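Local coordinates for aminofutalosine deaminase (Helicobacter pylori, PDB 7LKK), which catalyses the hydrolytic deamination of aminofutalosine in the menaquinone pathway at an iron-containing active site, and probably also deaminates adenosine, at residues E29-L34 / Q400-F405; N120-Q125 / S149-V154; I141-L146 / K177-L182. All blocks are in the same frame, centred on the assembly; numbering follows the deposited sequence.

How the interactions relate
Interaction 1 joins parts near the two ends of the chain: 29-34, in the N-terminal β-rich region, meets 400-405, on helix 401-408. Interactions 2 and 3 both form between these two segments in sequence, within the amidohydrolase barrel. There the segments alternate, in the order 120-125, 141-146, 149-154 and 177-182, so the two contacts interlock; their centres lie about 14 Å apart. They touch directly, I122 CD1 lying 3.8 Å from L145 CB. The centre of interaction 1 is about 25 Å from that of interaction 2 and about 37 Å from that of interaction 3, which lies on the opposite side of the chain's centre. Interaction 1 thus joins the N-terminal region to the catalytic domain, while 2 and 3 pack neighbouring outer elements of the barrel.

Interaction 1: residues E29-L34 / Q400-F405; sequences EKCEVL and QAILQF
A turn leading into strand 33-34 packs here on helix 401-408, through C31 and V33 on one side and A401 and I402 on the other. The end of I402 does most of the touching. Its CD1 lies 3.5 Å from C31 SG and also 3.7 Å from V33 CG2, so a single methyl bridges the turn and the strand. I402 reaches this far because its chain is stretched out from CA to CD1 (chi2 164°). V33 divides its two methyls between neighbouring helix residues: CG2 also approaches I402 CG1 (3.9 Å), whereas CG1 faces A401 CB more loosely at 4.2 Å. C31, with a left-handed backbone conformation, makes the turn that leads into the strand, and the next residue, E32, uses its backbone N to bond the side chain of N28. The contact ties the N-terminal β-rich region to a helix from the far end of the amidohydrolase sequence. Strand 33-34 pairs antiparallel with strand 23-25, whose F25 touches V33, A401 and I402, while L361 of helix 353-364 touches both C31 and I402. Q404 NE2 bonds Q400 OE1 at 3.1 Å in the carbonyl plane, and Q400 NE2 reaches the backbone O of Y93 of the second subunit.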
ATOM      1  N   GLU A  29       1.173 -23.126 -12.096  1.00 26.97           N
ATOM      2  CA  GLU A  29       1.423 -23.230 -10.663  1.00 26.86           C
ATOM      3  C   GLU A  29       2.911 -23.159 -10.348  1.00 27.93           C
ATOM      4  O   GLU A  29       3.282 -22.751  -9.243  1.00 33.05           O
ATOM      5  CB  GLU A  29       0.820 -24.521 -10.105  1.00 33.74           C
ATOM      6  CG  GLU A  29      -0.710 -24.560 -10.098  1.00 31.42           C
ATOM      7  CD  GLU A  29      -1.353 -23.398  -9.348  1.00 32.78           C
ATOM      8  OE1 GLU A  29      -0.760 -22.902  -8.368  1.00 27.06           O
ATOM      9  OE2 GLU A  29      -2.464 -22.983  -9.741  1.00 33.77           O
ATOM     10  N   LYS A  30       3.768 -23.535 -11.302  1.00 29.11           N
ATOM     11  CA  LYS A  30       5.204 -23.331 -11.160  1.00 28.57           C
ATOM     12  C   LYS A  30       5.587 -21.857 -11.239  1.00 30.53           C
ATOM     13  O   LYS A  30       6.680 -21.490 -10.796  1.00 30.65           O
ATOM     14  CB  LYS A  30       5.947 -24.118 -12.240  1.00 31.77           C
ATOM     15  CG  LYS A  30       6.106 -25.591 -11.927  1.00 35.75           C
ATOM     16  CD  LYS A  30       6.697 -26.348 -13.105  1.00 29.89           C
ATOM     17  CE  LYS A  30       7.981 -25.705 -13.603  1.00 36.15           C
ATOM     18  NZ  LYS A  30       8.560 -26.454 -14.756  1.00 37.82           N
ATOM     19  N   CYS A  31       4.712 -21.014 -11.798  1.00 28.47           N
ATOM     20  CA  CYS A  31       4.981 -19.588 -11.992  1.00 24.27           C
ATOM     21  C   CYS A  31       6.212 -19.383 -12.875  1.00 27.69           C
ATOM     22  O   CYS A  31       7.134 -18.637 -12.540  1.00 25.32           O
ATOM     23  CB  CYS A  31       5.125 -18.868 -10.649  1.00 30.89           C
ATOM     24  SG  CYS A  31       4.468 -17.198 -10.644  1.00 41.83           S
ATOM     25  N   GLU A  32       6.209 -20.058 -14.022  1.00 23.70           N
ATOM     26  CA  GLU A  32       7.343 -20.025 -14.935  1.00 24.29           C
ATOM     27  C   GLU A  32       7.535 -18.639 -15.536  1.00 23.00           C
ATOM     28  O   GLU A  32       6.571 -17.968 -15.917  1.00 20.49           O
ATOM     29  CB  GLU A  32       7.140 -21.049 -16.049  1.00 22.03           C
ATOM     30  CG  GLU A  32       8.388 -21.804 -16.448  1.00 26.24           C
ATOM     31  CD  GLU A  32       8.069 -23.005 -17.313  1.00 24.59           C
ATOM     32  OE1 GLU A  32       7.149 -23.764 -16.947  1.00 21.72           O
ATOM     33  OE2 GLU A  32       8.729 -23.182 -18.359  1.00 32.53           O
ATOM     34  N   VAL A  33       8.793 -18.207 -15.612  1.00 20.70           N
ATOM     35  CA  VAL A  33       9.168 -16.954 -16.256  1.00 18.67           C
ATOM     36  C   VAL A  33      10.082 -17.284 -17.424  1.00 22.16           C
ATOM     37  O   VAL A  33      11.091 -17.979 -17.253  1.00 24.37           O
ATOM     38  CB  VAL A  33       9.859 -15.988 -15.277  1.00 19.84           C
ATOM     39  CG1 VAL A  33      10.316 -14.737 -16.010  1.00 20.93           C
ATOM     40  CG2 VAL A  33       8.917 -15.625 -14.135  1.00 20.04           C
ATOM     41  N   LEU A  34       9.734 -16.787 -18.606  1.00 24.54           N
ATOM     42  CA  LEU A  34      10.467 -17.081 -19.826  1.00 25.03           C
ATOM     43  C   LEU A  34      10.923 -15.784 -20.479  1.00 25.63           C
ATOM     44  O   LEU A  34      10.213 -14.775 -20.443  1.00 24.04           O
ATOM     45  CB  LEU A  34       9.608 -17.893 -20.800  1.00 26.36           C
ATOM     46  CG  LEU A  34       9.211 -19.275 -20.279  1.00 26.04           C
ATOM     47  CD1 LEU A  34       8.141 -19.906 -21.159  1.00 26.47           C
ATOM     48  CD2 LEU A  34      10.436 -20.173 -20.184  1.00 26.92           C
ATOM     49  N   GLN A 400      13.958 -11.560 -10.259  1.00 23.63           N
ATOM     50  CA  GLN A 400      13.292 -10.372  -9.742  1.00 23.90           C
ATOM     51  C   GLN A 400      12.075  -9.972 -10.567  1.00 23.70           C
ATOM     52  O   GLN A 400      11.352  -9.054 -10.162  1.00 23.85           O
ATOM     53  CB  GLN A 400      14.269  -9.191  -9.689  1.00 24.36           C
ATOM     54  CG  GLN A 400      15.386  -9.326  -8.662  1.00 24.89           C
ATOM     55  CD  GLN A 400      14.960  -8.894  -7.275  1.00 19.44           C
ATOM     56  OE1 GLN A 400      14.333  -7.849  -7.103  1.00 17.97           O
ATOM     57  NE2 GLN A 400      15.308  -9.693  -6.274  1.00 19.98           N
ATOM     58  N   ALA A 401      11.831 -10.646 -11.694  1.00 19.18           N
ATOM     59  CA  ALA A 401      10.868 -10.164 -12.679  1.00 21.83           C
ATOM     60  C   ALA A 401       9.468 -10.034 -12.088  1.00 18.50           C
ATOM     61  O   ALA A 401       8.786  -9.025 -12.299  1.00 17.73           O
ATOM     62  CB  ALA A 401      10.851 -11.098 -13.892  1.00 21.04           C
ATOM     63  N   ILE A 402       9.016 -11.057 -11.360  1.00 18.58           N
ATOM     64  CA  ILE A 402       7.649 -11.054 -10.845  1.00 18.14           C
ATOM     65  C   ILE A 402       7.467  -9.960  -9.798  1.00 16.63           C
ATOM     66  O   ILE A 402       6.465  -9.234  -9.807  1.00 18.45           O
ATOM     67  CB  ILE A 402       7.288 -12.441 -10.286  1.00 17.35           C
ATOM     68  CG1 ILE A 402       7.100 -13.442 -11.427  1.00 19.55           C
ATOM     69  CG2 ILE A 402       6.034 -12.366  -9.425  1.00 15.46           C
ATOM     70  CD1 ILE A 402       7.124 -14.882 -10.978  1.00 21.28           C
ATOM     71  N   LEU A 403       8.422  -9.830  -8.875  1.00 16.93           N
ATOM     72  CA  LEU A 403       8.309  -8.811  -7.835  1.00 18.18           C
ATOM     73  C   LEU A 403       8.414  -7.406  -8.419  1.00 20.05           C
ATOM     74  O   LEU A 403       7.608  -6.528  -8.090  1.00 18.43           O
ATOM     75  CB  LEU A 403       9.374  -9.034  -6.763  1.00 14.48           C
ATOM     76  CG  LEU A 403       9.519  -7.919  -5.720  1.00 15.09           C
ATOM     77  CD1 LEU A 403       8.214  -7.697  -4.969  1.00 21.36           C
ATOM     78  CD2 LEU A 403      10.653  -8.230  -4.755  1.00 16.41           C
ATOM     79  N   GLN A 404       9.401  -7.172  -9.292  1.00 17.79           N
ATOM     80  CA  GLN A 404       9.549  -5.852  -9.901  1.00 17.29           C
ATOM     81  C   GLN A 404       8.328  -5.493 -10.738  1.00 20.00           C
ATOM     82  O   GLN A 404       7.920  -4.326 -10.785  1.00 18.83           O
ATOM     83  CB  GLN A 404      10.816  -5.793 -10.755  1.00 18.89           C
ATOM     84  CG  GLN A 404      12.110  -6.029  -9.989  1.00 22.88           C
ATOM     85  CD  GLN A 404      12.503  -4.863  -9.107  1.00 21.95           C
ATOM     86  OE1 GLN A 404      11.994  -3.751  -9.258  1.00 23.18           O
ATOM     87  NE2 GLN A 404      13.419  -5.111  -8.179  1.00 26.50           N
ATOM     88  N   PHE A 405       7.740  -6.481 -11.417  1.00 17.01           N
ATOM     89  CA  PHE A 405       6.504  -6.240 -12.154  1.00 17.02           C
ATOM     90  C   PHE A 405       5.398  -5.758 -11.221  1.00 17.67           C
ATOM     91  O   PHE A 405       4.734  -4.753 -11.495  1.00 17.85           O
ATOM     92  CB  PHE A 405       6.066  -7.510 -12.886  1.00 20.13           C
ATOM     93  CG  PHE A 405       4.665  -7.442 -13.425  1.00 16.70           C
ATOM     94  CD1 PHE A 405       4.409  -6.841 -14.645  1.00 18.91           C
ATOM     95  CD2 PHE A 405       3.602  -7.967 -12.706  1.00 18.19           C
ATOM     96  CE1 PHE A 405       3.119  -6.771 -15.142  1.00 20.95           C
ATOM     97  CE2 PHE A 405       2.313  -7.900 -13.198  1.00 20.38           C
ATOM     98  CZ  PHE A 405       2.073  -7.301 -14.417  1.00 20.37           C
TER

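Interaction 2: residues N120-Q125 / S149-V154; sequences NAIMAQ and SPLNAV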
ATOM      1  N   ASN A 120     -16.475   4.289 -14.605  1.00 31.87           N
ATOM      2  CA  ASN A 120     -15.118   4.553 -14.131  1.00 35.59           C
ATOM      3  C   ASN A 120     -14.506   3.320 -13.478  1.00 34.51           C
ATOM      4  O   ASN A 120     -13.317   3.036 -13.665  1.00 33.35           O
ATOM      5  CB  ASN A 120     -15.125   5.724 -13.149  1.00 33.31           C
ATOM      6  CG  ASN A 120     -15.366   7.054 -13.829  1.00 39.85           C
ATOM      7  OD1 ASN A 120     -15.163   7.195 -15.035  1.00 46.18           O
ATOM      8  ND2 ASN A 120     -15.805   8.040 -13.057  1.00 37.81           N
ATOM      9  N   ALA A 121     -15.309   2.569 -12.714  1.00 29.27           N
ATOM     10  CA  ALA A 121     -14.815   1.348 -12.085  1.00 27.95           C
ATOM     11  C   ALA A 121     -14.439   0.314 -13.133  1.00 27.20           C
ATOM     12  O   ALA A 121     -13.417  -0.370 -13.011  1.00 30.36           O
ATOM     13  CB  ALA A 121     -15.873   0.781 -11.139  1.00 29.13           C
ATOM     14  N   ILE A 122     -15.263   0.188 -14.171  1.00 29.86           N
ATOM     15  CA  ILE A 122     -14.972  -0.759 -15.237  1.00 28.49           C
ATOM     16  C   ILE A 122     -13.672  -0.370 -15.894  1.00 30.50           C
ATOM     17  O   ILE A 122     -12.847  -1.221 -16.277  1.00 24.57           O
ATOM     18  CB  ILE A 122     -16.114  -0.769 -16.272  1.00 28.40           C
ATOM     19  CG1 ILE A 122     -17.298  -1.558 -15.749  1.00 29.51           C
ATOM     20  CG2 ILE A 122     -15.629  -1.306 -17.631  1.00 26.80           C
ATOM     21  CD1 ILE A 122     -18.553  -1.335 -16.530  1.00 28.25           C
ATOM     22  N   MET A 123     -13.488   0.937 -16.092  1.00 32.07           N
ATOM     23  CA  MET A 123     -12.352   1.262 -16.913  1.00 29.33           C
ATOM     24  C   MET A 123     -11.066   1.098 -16.108  1.00 26.36           C
ATOM     25  O   MET A 123     -10.010   0.803 -16.678  1.00 25.92           O
ATOM     26  CB  MET A 123     -12.459   2.671 -17.500  1.00 36.90           C
ATOM     27  CG  MET A 123     -12.748   2.674 -19.029  1.00 51.32           C
ATOM     28  SD  MET A 123     -12.374   4.357 -19.669  1.00 83.65           S
ATOM     29  CE  MET A 123     -13.493   5.553 -18.963  1.00 56.52           C
ATOM     30  N   ALA A 124     -11.148   1.348 -14.799  1.00 25.92           N
ATOM     31  CA  ALA A 124     -10.051   1.088 -13.861  1.00 27.44           C
ATOM     32  C   ALA A 124      -9.624  -0.383 -13.872  1.00 27.99           C
ATOM     33  O   ALA A 124      -8.433  -0.693 -13.728  1.00 28.04           O
ATOM     34  CB  ALA A 124     -10.464   1.467 -12.428  1.00 27.02           C
ATOM     35  N   GLN A 125     -10.585  -1.305 -14.002  1.00 24.17           N
ATOM     36  CA  GLN A 125     -10.255  -2.724 -14.158  1.00 24.27           C
ATOM     37  C   GLN A 125      -9.433  -2.955 -15.423  1.00 24.47           C
ATOM     38  O   GLN A 125      -8.323  -3.501 -15.379  1.00 24.57           O
ATOM     39  CB  GLN A 125     -11.540  -3.559 -14.199  1.00 30.97           C
ATOM     40  CG  GLN A 125     -12.412  -3.429 -12.962  1.00 33.01           C
ATOM     41  CD  GLN A 125     -11.747  -4.009 -11.733  1.00 30.10           C
ATOM     42  OE1 GLN A 125     -11.772  -5.222 -11.513  1.00 31.51           O
ATOM     43  NE2 GLN A 125     -11.155  -3.147 -10.921  1.00 30.47           N
ATOM     44  N   SER A 149     -19.335  -3.839 -21.940  0.77 30.67           N
ATOM     45  CA  SER A 149     -17.896  -3.751 -21.772  0.77 30.62           C
ATOM     46  C   SER A 149     -17.240  -5.001 -22.339  0.77 29.69           C
ATOM     47  O   SER A 149     -17.889  -6.037 -22.501  0.77 30.09           O
ATOM     48  CB  SER A 149     -17.546  -3.596 -20.292  0.77 30.87           C
ATOM     49  OG  SER A 149     -17.558  -4.850 -19.632  0.77 29.41           O
ATOM     50  N   PRO A 150     -15.948  -4.937 -22.680  1.00 31.41           N
ATOM     51  CA  PRO A 150     -15.253  -6.145 -23.149  1.00 28.13           C
ATOM     52  C   PRO A 150     -14.888  -7.120 -22.041  1.00 24.34           C
ATOM     53  O   PRO A 150     -14.309  -8.171 -22.335  1.00 26.54           O
ATOM     54  CB  PRO A 150     -13.991  -5.579 -23.818  1.00 28.86           C
ATOM     55  CG  PRO A 150     -13.760  -4.279 -23.152  1.00 26.91           C
ATOM     56  CD  PRO A 150     -15.116  -3.729 -22.805  1.00 29.67           C
ATOM     57  N   LEU A 151     -15.222  -6.813 -20.789  1.00 28.99           N
ATOM     58  CA  LEU A 151     -14.871  -7.676 -19.670  1.00 26.69           C
ATOM     59  C   LEU A 151     -15.642  -8.989 -19.709  1.00 25.06           C
ATOM     60  O   LEU A 151     -16.825  -9.025 -20.064  1.00 26.68           O
ATOM     61  CB  LEU A 151     -15.154  -6.963 -18.347  1.00 27.83           C
ATOM     62  CG  LEU A 151     -14.152  -5.922 -17.853  1.00 29.44           C
ATOM     63  CD1 LEU A 151     -14.746  -5.124 -16.700  1.00 30.33           C
ATOM     64  CD2 LEU A 151     -12.856  -6.593 -17.429  1.00 25.30           C
ATOM     65  N   ASN A 152     -14.962 -10.076 -19.350  1.00 26.41           N
ATOM     66  CA  ASN A 152     -15.658 -11.300 -18.974  1.00 24.18           C
ATOM     67  C   ASN A 152     -16.270 -11.111 -17.591  1.00 23.13           C
ATOM     68  O   ASN A 152     -15.585 -10.691 -16.654  1.00 21.42           O
ATOM     69  CB  ASN A 152     -14.702 -12.492 -18.969  1.00 21.67           C
ATOM     70  CG  ASN A 152     -14.007 -12.694 -20.300  1.00 28.91           C
ATOM     71  OD1 ASN A 152     -14.655 -12.854 -21.335  1.00 30.54           O
ATOM     72  ND2 ASN A 152     -12.678 -12.692 -20.279  1.00 25.89           N
ATOM     73  N   ALA A 153     -17.560 -11.403 -17.462  1.00 22.82           N
ATOM     74  CA  ALA A 153     -18.281 -11.118 -16.229  1.00 18.77           C
ATOM     75  C   ALA A 153     -18.972 -12.370 -15.712  1.00 21.38           C
ATOM     76  O   ALA A 153     -19.719 -13.022 -16.450  1.00 23.33           O
ATOM     77  CB  ALA A 153     -19.307 -10.001 -16.438  1.00 28.34           C
ATOM     78  N   VAL A 154     -18.712 -12.702 -14.452  1.00 20.66           N
ATOM     79  CA  VAL A 154     -19.506 -13.664 -13.698  1.00 18.65           C
ATOM     80  C   VAL A 154     -20.246 -12.874 -12.628  1.00 22.77           C
ATOM     81  O   VAL A 154     -19.643 -12.431 -11.641  1.00 19.37           O
ATOM     82  CB  VAL A 154     -18.644 -14.768 -13.075  1.00 17.93           C
ATOM     83  CG1 VAL A 154     -19.512 -15.726 -12.272  1.00 18.19           C
ATOM     84  CG2 VAL A 154     -17.881 -15.518 -14.156  1.00 21.95           C
TER
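I122 and Q125, one turn apart on helix 115-127, form a buried apolar contact with S149 and L151, which lie just ahead of strand 152-159 on the outer, helix-covered side of the amidohydrolase barrel. No hydrogen bond crosses between the two segments; the fit is made by methyl and methylene groups. The branch methyl CG2 of I122 is the central atom. It stands anti to the backbone N and lies 4.0 Å from L151 CD1, with the two side chains meeting at a slant. The same methyl is 4.0 Å from S149 CB, a distance given for one of two modelled conformers of the serine. In L151, CD1 is anti to CA (chi2 168°), which carries that methyl to the helix; there it also comes within 4.4 Å of Q125 CB. Q125 takes part through CB, while its OE1 accepts a hydrogen bond from N77 ND2. The turn that presents L151 is an ST turn: in the conformer described, S149 OG accepts from L151 N at 3.3 Å with an N-H...O angle of 150°. In this conformer the hydroxyl also bonds the backbone O of L146, near the end of helix 143-147. The side chain of Q125 is about 9 Å from that of the iron ligand H79, but about 13 Å from the iron itself. Helix 115-127 precedes strand 130-137 in the chain, and that strand runs parallel to strand 152-159. Its V130 and V133 touch Q125, L126 of the helix touches P150 and L151, and beyond strand 152-159 lies strand 187-193, whose L187 touches A153.

Interaction 3: residues I141-L146 / K177-L182; sequences IEVNLL and KELKDL
V143 sends two methyls from CB to two leucines of the 177-182 segment. From CB, which points toward that segment, the methyls diverge to L182 and L179. CG1, anti to the backbone N (chi1 174°), lies 3.9 Å from L182 CD1, the two side chains meeting at an angle. CG2 turns to L179 CD1 at a looser 4.3 Å. L182 N bonds L179 O at 3.0 Å, which keeps the two leucines close together, so that one valine can meet both. L179 comes to the valine by a bent route: its CB does not point straight across, and CD1 bends round at chi2 58° to meet CG2. Helices 143-147 and 166-180 flank strand 152-159 in sequence, the first preceding it and the second following it, and both pack outside the parallel strands of the barrel. L187 of strand 187-193 touches V143 and L182, and V155 and L157 of strand 152-159 lie against L179, so the contact lies against these two neighbouring barrel strands. Unlike V143 and L179, which are buried, L182 is partly exposed, and its backbone O accepts a hydrogen bond from K147 NZ, just past the 141-146 segment.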
ATOM      1  N   ILE A 141     -27.882  -3.529 -11.087  1.00 30.88           N
ATOM      2  CA  ILE A 141     -27.782  -2.185 -11.646  1.00 30.85           C
ATOM      3  C   ILE A 141     -26.524  -2.024 -12.497  1.00 32.63           C
ATOM      4  O   ILE A 141     -26.488  -1.178 -13.399  1.00 33.99           O
ATOM      5  CB  ILE A 141     -27.849  -1.147 -10.506  1.00 32.52           C
ATOM      6  CG1 ILE A 141     -29.218  -1.205  -9.826  1.00 33.50           C
ATOM      7  CG2 ILE A 141     -27.600   0.267 -11.015  1.00 39.11           C
ATOM      8  CD1 ILE A 141     -29.340  -0.302  -8.620  1.00 39.51           C
ATOM      9  N   GLU A 142     -25.501  -2.842 -12.263  1.00 30.78           N
ATOM     10  CA  GLU A 142     -24.254  -2.754 -13.011  1.00 33.62           C
ATOM     11  C   GLU A 142     -24.207  -3.680 -14.219  1.00 28.40           C
ATOM     12  O   GLU A 142     -23.255  -3.596 -15.001  1.00 30.95           O
ATOM     13  CB  GLU A 142     -23.068  -3.068 -12.094  1.00 27.12           C
ATOM     14  CG  GLU A 142     -22.900  -4.552 -11.804  1.00 26.83           C
ATOM     15  CD  GLU A 142     -23.705  -5.005 -10.604  1.00 30.63           C
ATOM     16  OE1 GLU A 142     -23.097  -5.261  -9.544  1.00 30.51           O
ATOM     17  OE2 GLU A 142     -24.946  -5.102 -10.720  1.00 29.57           O
ATOM     18  N   VAL A 143     -25.203  -4.556 -14.386  1.00 31.43           N
ATOM     19  CA  VAL A 143     -25.120  -5.609 -15.398  1.00 32.74           C
ATOM     20  C   VAL A 143     -25.079  -5.020 -16.804  1.00 32.98           C
ATOM     21  O   VAL A 143     -24.317  -5.482 -17.661  1.00 29.39           O
ATOM     22  CB  VAL A 143     -26.291  -6.598 -15.233  1.00 32.06           C
ATOM     23  CG1 VAL A 143     -26.302  -7.607 -16.372  1.00 27.82           C
ATOM     24  CG2 VAL A 143     -26.193  -7.310 -13.893  1.00 29.93           C
ATOM     25  N   ASN A 144     -25.907  -4.005 -17.069  1.00 33.33           N
ATOM     26  CA  ASN A 144     -25.985  -3.436 -18.414  1.00 31.10           C
ATOM     27  C   ASN A 144     -24.630  -2.915 -18.877  1.00 32.21           C
ATOM     28  O   ASN A 144     -24.184  -3.210 -19.992  1.00 32.31           O
ATOM     29  CB  ASN A 144     -27.034  -2.326 -18.452  1.00 35.15           C
ATOM     30  CG  ASN A 144     -28.449  -2.867 -18.522  1.00 40.95           C
ATOM     31  OD1 ASN A 144     -28.662  -4.046 -18.808  1.00 38.18           O
ATOM     32  ND2 ASN A 144     -29.427  -2.007 -18.255  1.00 46.07           N
ATOM     33  N   LEU A 145     -23.962  -2.127 -18.033  1.00 32.82           N
ATOM     34  CA  LEU A 145     -22.656  -1.591 -18.403  1.00 30.43           C
ATOM     35  C   LEU A 145     -21.629  -2.704 -18.566  1.00 30.78           C
ATOM     36  O   LEU A 145     -20.783  -2.651 -19.467  1.00 30.94           O
ATOM     37  CB  LEU A 145     -22.198  -0.575 -17.357  1.00 30.06           C
ATOM     38  CG  LEU A 145     -22.997   0.729 -17.337  1.00 33.82           C
ATOM     39  CD1 LEU A 145     -22.567   1.612 -16.178  1.00 34.86           C
ATOM     40  CD2 LEU A 145     -22.844   1.464 -18.660  1.00 37.47           C
ATOM     41  N   LEU A 146     -21.687  -3.720 -17.704  1.00 31.18           N
ATOM     42  CA  LEU A 146     -20.790  -4.866 -17.830  1.00 32.18           C
ATOM     43  C   LEU A 146     -20.954  -5.560 -19.178  1.00 31.03           C
ATOM     44  O   LEU A 146     -19.964  -5.922 -19.825  1.00 27.09           O
ATOM     45  CB  LEU A 146     -21.037  -5.856 -16.689  1.00 31.01           C
ATOM     46  CG  LEU A 146     -20.386  -5.556 -15.340  1.00 33.91           C
ATOM     47  CD1 LEU A 146     -20.735  -6.638 -14.329  1.00 30.25           C
ATOM     48  CD2 LEU A 146     -18.878  -5.422 -15.487  1.00 31.22           C
ATOM     49  N   LYS A 177     -33.764 -15.273 -12.702  1.00 24.80           N
ATOM     50  CA  LYS A 177     -34.208 -15.596 -14.055  1.00 27.48           C
ATOM     51  C   LYS A 177     -33.947 -14.431 -15.001  1.00 26.52           C
ATOM     52  O   LYS A 177     -33.587 -14.630 -16.168  1.00 25.25           O
ATOM     53  CB  LYS A 177     -35.692 -15.965 -14.044  1.00 28.86           C
ATOM     54  CG  LYS A 177     -36.335 -16.030 -15.416  1.00 33.99           C
ATOM     55  CD  LYS A 177     -35.913 -17.285 -16.160  1.00 33.61           C
ATOM     56  CE  LYS A 177     -36.941 -17.673 -17.211  1.00 40.62           C
ATOM     57  NZ  LYS A 177     -36.651 -19.004 -17.813  1.00 42.91           N
ATOM     58  N   GLU A 178     -34.115 -13.205 -14.505  1.00 24.42           N
ATOM     59  CA  GLU A 178     -33.801 -12.021 -15.297  1.00 25.12           C
ATOM     60  C   GLU A 178     -32.317 -11.972 -15.639  1.00 27.63           C
ATOM     61  O   GLU A 178     -31.940 -11.605 -16.757  1.00 26.25           O
ATOM     62  CB  GLU A 178     -34.225 -10.774 -14.521  1.00 29.37           C
ATOM     63  CG  GLU A 178     -33.990  -9.448 -15.211  1.00 33.97           C
ATOM     64  CD  GLU A 178     -34.535  -8.290 -14.396  1.00 35.54           C
ATOM     65  OE1 GLU A 178     -35.404  -8.534 -13.530  1.00 36.22           O
ATOM     66  OE2 GLU A 178     -34.093  -7.142 -14.610  1.00 39.57           O
ATOM     67  N   LEU A 179     -31.462 -12.354 -14.687  1.00 26.79           N
ATOM     68  CA  LEU A 179     -30.026 -12.410 -14.947  1.00 27.23           C
ATOM     69  C   LEU A 179     -29.684 -13.547 -15.901  1.00 26.38           C
ATOM     70  O   LEU A 179     -28.838 -13.386 -16.790  1.00 24.64           O
ATOM     71  CB  LEU A 179     -29.268 -12.569 -13.632  1.00 27.74           C
ATOM     72  CG  LEU A 179     -27.745 -12.690 -13.727  1.00 25.96           C
ATOM     73  CD1 LEU A 179     -27.155 -11.472 -14.418  1.00 22.76           C
ATOM     74  CD2 LEU A 179     -27.135 -12.888 -12.348  1.00 23.27           C
ATOM     75  N   LYS A 180     -30.327 -14.703 -15.725  1.00 25.38           N
ATOM     76  CA  LYS A 180     -30.069 -15.848 -16.593  1.00 29.49           C
ATOM     77  C   LYS A 180     -30.380 -15.524 -18.048  1.00 31.80           C
ATOM     78  O   LYS A 180     -29.681 -15.984 -18.956  1.00 31.49           O
ATOM     79  CB  LYS A 180     -30.887 -17.055 -16.131  1.00 28.15           C
ATOM     80  CG  LYS A 180     -30.285 -17.815 -14.963  1.00 29.02           C
ATOM     81  CD  LYS A 180     -28.983 -18.500 -15.353  1.00 29.15           C
ATOM     82  CE  LYS A 180     -29.224 -19.689 -16.268  1.00 29.70           C
ATOM     83  NZ  LYS A 180     -27.989 -20.502 -16.439  1.00 29.12           N
ATOM     84  N   ASP A 181     -31.433 -14.739 -18.290  1.00 29.03           N
ATOM     85  CA  ASP A 181     -31.812 -14.406 -19.658  1.00 36.34           C
ATOM     86  C   ASP A 181     -30.839 -13.443 -20.326  1.00 33.08           C
ATOM     87  O   ASP A 181     -30.950 -13.218 -21.535  1.00 29.36           O
ATOM     88  CB  ASP A 181     -33.224 -13.817 -19.679  1.00 36.36           C
ATOM     89  CG  ASP A 181     -34.291 -14.849 -19.363  1.00 41.96           C
ATOM     90  OD1 ASP A 181     -33.997 -16.060 -19.462  1.00 38.95           O
ATOM     91  OD2 ASP A 181     -35.424 -14.450 -19.017  1.00 37.96           O
ATOM     92  N   LEU A 182     -29.884 -12.888 -19.582  1.00 32.09           N
ATOM     93  CA  LEU A 182     -28.865 -12.011 -20.139  1.00 28.27           C
ATOM     94  C   LEU A 182     -27.540 -12.722 -20.374  1.00 28.62           C
ATOM     95  O   LEU A 182     -26.591 -12.092 -20.852  1.00 33.14           O
ATOM     96  CB  LEU A 182     -28.649 -10.803 -19.220  1.00 26.59           C
ATOM     97  CG  LEU A 182     -29.857  -9.881 -19.035  1.00 32.68           C
ATOM     98  CD1 LEU A 182     -29.612  -8.884 -17.910  1.00 30.08           C
ATOM     99  CD2 LEU A 182     -30.192  -9.164 -20.336  1.00 29.90           C
TER